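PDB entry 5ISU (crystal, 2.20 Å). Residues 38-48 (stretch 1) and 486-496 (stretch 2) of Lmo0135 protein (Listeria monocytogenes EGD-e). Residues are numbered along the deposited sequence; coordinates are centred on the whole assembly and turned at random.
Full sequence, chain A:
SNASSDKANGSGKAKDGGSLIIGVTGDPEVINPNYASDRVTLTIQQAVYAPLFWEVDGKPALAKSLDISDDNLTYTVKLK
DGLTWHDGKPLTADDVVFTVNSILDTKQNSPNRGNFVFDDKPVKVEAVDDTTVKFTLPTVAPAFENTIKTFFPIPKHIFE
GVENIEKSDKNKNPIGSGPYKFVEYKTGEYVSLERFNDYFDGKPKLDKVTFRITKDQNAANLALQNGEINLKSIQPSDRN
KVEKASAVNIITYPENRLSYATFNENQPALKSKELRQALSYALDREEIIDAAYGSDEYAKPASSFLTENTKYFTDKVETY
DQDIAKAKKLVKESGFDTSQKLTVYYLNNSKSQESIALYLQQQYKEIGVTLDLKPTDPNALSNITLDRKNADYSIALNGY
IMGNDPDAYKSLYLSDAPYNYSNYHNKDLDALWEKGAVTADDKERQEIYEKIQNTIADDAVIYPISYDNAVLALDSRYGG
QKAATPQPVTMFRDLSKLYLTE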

# COMPACT_ATOMS: atom_id res chain seq x y z
N ASP A 38 2.77 5.21 -7.69
CA ASP A 38 1.59 4.56 -8.30
C ASP A 38 1.83 3.03 -8.51
O ASP A 38 2.96 2.57 -8.49
CB ASP A 38 1.20 5.23 -9.62
CG ASP A 38 2.27 5.04 -10.70
OD1 ASP A 38 3.41 5.51 -10.46
OD2 ASP A 38 1.98 4.44 -11.76
N ARG A 39 0.75 2.28 -8.71
CA ARG A 39 0.81 0.82 -8.84
C ARG A 39 1.66 0.32 -10.01
O ARG A 39 2.48 -0.58 -9.83
CB ARG A 39 -0.62 0.22 -8.88
CG ARG A 39 -0.72 -1.24 -9.34
CD ARG A 39 -2.09 -1.88 -9.08
NE ARG A 39 -2.22 -2.46 -7.72
CZ ARG A 39 -2.74 -1.86 -6.64
NH1 ARG A 39 -2.77 -2.53 -5.49
NH2 ARG A 39 -3.24 -0.62 -6.69
N VAL A 40 1.54 0.95 -11.17
CA VAL A 40 2.28 0.51 -12.34
C VAL A 40 3.78 0.77 -12.22
O VAL A 40 4.59 -0.13 -12.49
CB VAL A 40 1.74 1.11 -13.64
CG1 VAL A 40 2.56 0.63 -14.83
CG2 VAL A 40 0.28 0.74 -13.81
N THR A 41 4.14 1.96 -11.77
CA THR A 41 5.55 2.30 -11.64
C THR A 41 6.22 1.41 -10.60
O THR A 41 7.36 0.97 -10.79
CB THR A 41 5.75 3.79 -11.24
OG1 THR A 41 5.05 4.64 -12.14
CG2 THR A 41 7.20 4.16 -11.29
N LEU A 42 5.53 1.18 -9.49
CA LEU A 42 6.10 0.33 -8.43
C LEU A 42 6.27 -1.10 -8.90
O LEU A 42 7.22 -1.77 -8.52
CB LEU A 42 5.23 0.38 -7.15
CG LEU A 42 5.35 1.65 -6.31
CD1 LEU A 42 4.30 1.75 -5.20
CD2 LEU A 42 6.74 1.76 -5.71
N THR A 43 5.34 -1.57 -9.73
CA THR A 43 5.37 -2.92 -10.24
C THR A 43 6.61 -3.09 -11.12
O THR A 43 7.33 -4.09 -11.01
CB THR A 43 4.09 -3.23 -11.06
OG1 THR A 43 2.95 -3.10 -10.22
CG2 THR A 43 4.10 -4.64 -11.65
N ILE A 44 6.89 -2.09 -11.95
CA ILE A 44 8.05 -2.14 -12.84
C ILE A 44 9.35 -1.96 -12.04
O ILE A 44 10.33 -2.70 -12.24
CB ILE A 44 7.91 -1.14 -14.02
CG1 ILE A 44 6.70 -1.55 -14.86
CG2 ILE A 44 9.17 -1.12 -14.87
CD1 ILE A 44 6.37 -0.64 -16.01
N GLN A 45 9.32 -1.05 -11.08
CA GLN A 45 10.48 -0.82 -10.21
C GLN A 45 10.93 -2.08 -9.46
O GLN A 45 12.13 -2.30 -9.29
CB GLN A 45 10.15 0.28 -9.21
CG GLN A 45 11.09 0.36 -8.03
CD GLN A 45 10.70 1.49 -7.10
OE1 GLN A 45 10.58 2.62 -7.53
NE2 GLN A 45 10.51 1.18 -5.82
N GLN A 46 9.98 -2.90 -9.03
CA GLN A 46 10.29 -4.12 -8.29
C GLN A 46 11.17 -5.05 -9.12
O GLN A 46 11.99 -5.79 -8.59
CB GLN A 46 9.01 -4.86 -7.92
CG GLN A 46 9.20 -5.98 -6.92
CD GLN A 46 9.60 -5.47 -5.56
OE1 GLN A 46 9.42 -4.29 -5.24
NE2 GLN A 46 10.11 -6.35 -4.73
N ALA A 47 11.01 -5.00 -10.44
CA ALA A 47 11.78 -5.84 -11.33
C ALA A 47 13.15 -5.23 -11.65
O ALA A 47 14.10 -5.95 -11.86
CB ALA A 47 11.02 -6.08 -12.61
N VAL A 48 13.25 -3.91 -11.63
CA VAL A 48 14.48 -3.23 -12.03
C VAL A 48 15.41 -2.89 -10.88
O VAL A 48 16.63 -2.91 -11.06
CB VAL A 48 14.12 -1.96 -12.85
CG1 VAL A 48 15.37 -1.18 -13.25
CG2 VAL A 48 13.31 -2.38 -14.08
N PRO A 486 3.99 -14.00 -3.92
CA PRO A 486 2.99 -12.99 -4.24
C PRO A 486 2.98 -11.94 -3.13
O PRO A 486 3.17 -12.27 -1.96
CB PRO A 486 1.69 -13.78 -4.24
CG PRO A 486 2.10 -15.19 -4.58
CD PRO A 486 3.43 -15.36 -3.90
N GLN A 487 2.82 -10.67 -3.48
CA GLN A 487 2.81 -9.66 -2.42
C GLN A 487 2.00 -8.46 -2.84
O GLN A 487 1.77 -8.26 -4.04
CB GLN A 487 4.23 -9.21 -2.06
CG GLN A 487 4.87 -8.31 -3.09
CD GLN A 487 6.20 -7.75 -2.67
OE1 GLN A 487 6.85 -8.27 -1.78
NE2 GLN A 487 6.64 -6.70 -3.36
N PRO A 488 1.61 -7.62 -1.88
CA PRO A 488 0.81 -6.45 -2.21
C PRO A 488 1.45 -5.58 -3.28
O PRO A 488 2.68 -5.53 -3.40
CB PRO A 488 0.76 -5.69 -0.89
CG PRO A 488 0.90 -6.75 0.15
CD PRO A 488 1.90 -7.70 -0.43
N VAL A 489 0.59 -4.94 -4.08
CA VAL A 489 0.95 -3.98 -5.14
C VAL A 489 1.67 -4.51 -6.39
O VAL A 489 1.15 -4.38 -7.50
CB VAL A 489 1.80 -2.78 -4.59
CG1 VAL A 489 1.99 -1.72 -5.66
CG2 VAL A 489 1.14 -2.14 -3.36
N THR A 490 2.87 -5.04 -6.22
CA THR A 490 3.74 -5.43 -7.34
C THR A 490 3.57 -6.81 -7.91
O THR A 490 4.36 -7.21 -8.75
CB THR A 490 5.20 -5.35 -6.89
OG1 THR A 490 5.49 -6.42 -5.99
CG2 THR A 490 5.47 -3.99 -6.21
N MET A 491 2.55 -7.53 -7.45
CA MET A 491 2.25 -8.92 -7.86
C MET A 491 3.23 -9.86 -7.21
O MET A 491 2.83 -10.66 -6.38
CB MET A 491 2.21 -9.15 -9.37
CG MET A 491 1.21 -8.29 -10.10
SD MET A 491 1.27 -8.66 -11.86
CE MET A 491 0.23 -7.36 -12.51
N PHE A 492 4.50 -9.79 -7.58
CA PHE A 492 5.50 -10.66 -6.98
C PHE A 492 6.65 -9.85 -6.41
O PHE A 492 6.90 -8.70 -6.82
CB PHE A 492 6.06 -11.65 -7.99
CG PHE A 492 5.10 -12.75 -8.37
CD1 PHE A 492 4.88 -13.81 -7.51
CD2 PHE A 492 4.50 -12.76 -9.61
CE1 PHE A 492 4.04 -14.84 -7.85
CE2 PHE A 492 3.66 -13.80 -9.96
CZ PHE A 492 3.42 -14.84 -9.08
N ARG A 493 7.36 -10.49 -5.48
CA ARG A 493 8.50 -9.91 -4.80
C ARG A 493 9.69 -9.99 -5.70
O ARG A 493 10.43 -8.99 -5.85
CB ARG A 493 8.78 -10.69 -3.51
CG ARG A 493 9.91 -10.17 -2.62
CD ARG A 493 10.18 -11.14 -1.45
NE ARG A 493 10.43 -12.49 -1.96
CZ ARG A 493 11.58 -12.94 -2.45
NH1 ARG A 493 12.65 -12.18 -2.46
NH2 ARG A 493 11.65 -14.16 -2.93
N ASP A 494 9.86 -11.15 -6.33
CA ASP A 494 11.02 -11.40 -7.16
C ASP A 494 10.69 -12.34 -8.33
O ASP A 494 10.57 -13.56 -8.17
CB ASP A 494 12.13 -11.99 -6.28
CG ASP A 494 13.49 -12.06 -6.99
OD1 ASP A 494 13.56 -11.86 -8.22
OD2 ASP A 494 14.50 -12.31 -6.30
N LEU A 495 10.60 -11.75 -9.51
CA LEU A 495 10.29 -12.45 -10.74
C LEU A 495 11.39 -13.39 -11.24
O LEU A 495 11.13 -14.20 -12.14
CB LEU A 495 9.96 -11.43 -11.84
CG LEU A 495 8.70 -10.58 -11.68
CD1 LEU A 495 8.67 -9.43 -12.67
CD2 LEU A 495 7.47 -11.44 -11.87
N SER A 496 12.61 -13.27 -10.70
CA SER A 496 13.74 -14.12 -11.12
C SER A 496 13.55 -15.57 -10.70
O SER A 496 14.25 -16.45 -11.22
CB SER A 496 15.07 -13.60 -10.54
OG SER A 496 15.10 -13.74 -9.13
O HOH W 1 6.83 -6.82 -10.70
O HOH W 2 8.13 -3.84 -2.35
O HOH W 3 12.78 -8.37 -7.48

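A single direct hydrogen bond joins these two stretches, whose touching residues are at least 441 positions apart in sequence; three waters supply the other polar links. Gln46 NE2 donates to the backbone carbonyl Arg493 O at 2.9 Å, and the N-H...O angle of 171° makes the bond nearly straight. Its side chain, chi1 t and chi2 p, leaves a CB directed toward stretch 2 and carries the amide to that carbonyl, while Gln46 CG rests 3.6 Å from Phe492 O. Water 3 donates to both Gln46 O and Arg493 O, 2.9 Å each, so Arg493 O accepts twice. Water 1 donates to Thr43 O (2.8 Å) and Thr490 O (3.2 Å). Water 2 donates to Gln46 OE1 (3.2 Å) and accepts a weak bond from Gln487 NE2 (3.4 Å).

Stretch 1 is a helix from Arg39 to Val48, capped by Asp38, whose OD2 accepts from Thr41 N at 3.3 Å. Stretch 2 follows it in the same residue order, Val489 near Arg39, Thr490 near Thr43, Leu495 near Ala47. The backbones come closest at Thr43 CA and Thr490 CA, 4.2 Å apart. Thr43 OG1 donates back to Arg39 O (2.6 Å), a bond within its own helix; the same OG1 lies 3.8 Å from Thr490 CA. Thr490 OG1 is likewise used at home, accepting from Gln487 NE2 (2.9 Å) and donating to Phe492 O (2.8 Å), bonds that brace the turn, while its methyl CG2 packs 3.7 Å from Leu42 O.

Apolar contacts complete the fit. Leu42 CB meets Val489 CG1 at 4.1 Å, and Ala47 CB meets Leu495 CD1 at 4.1 Å. Arg39 bends its end nearer, but NE stays 3.9 Å from Val489 O, a contact without a hydrogen bond.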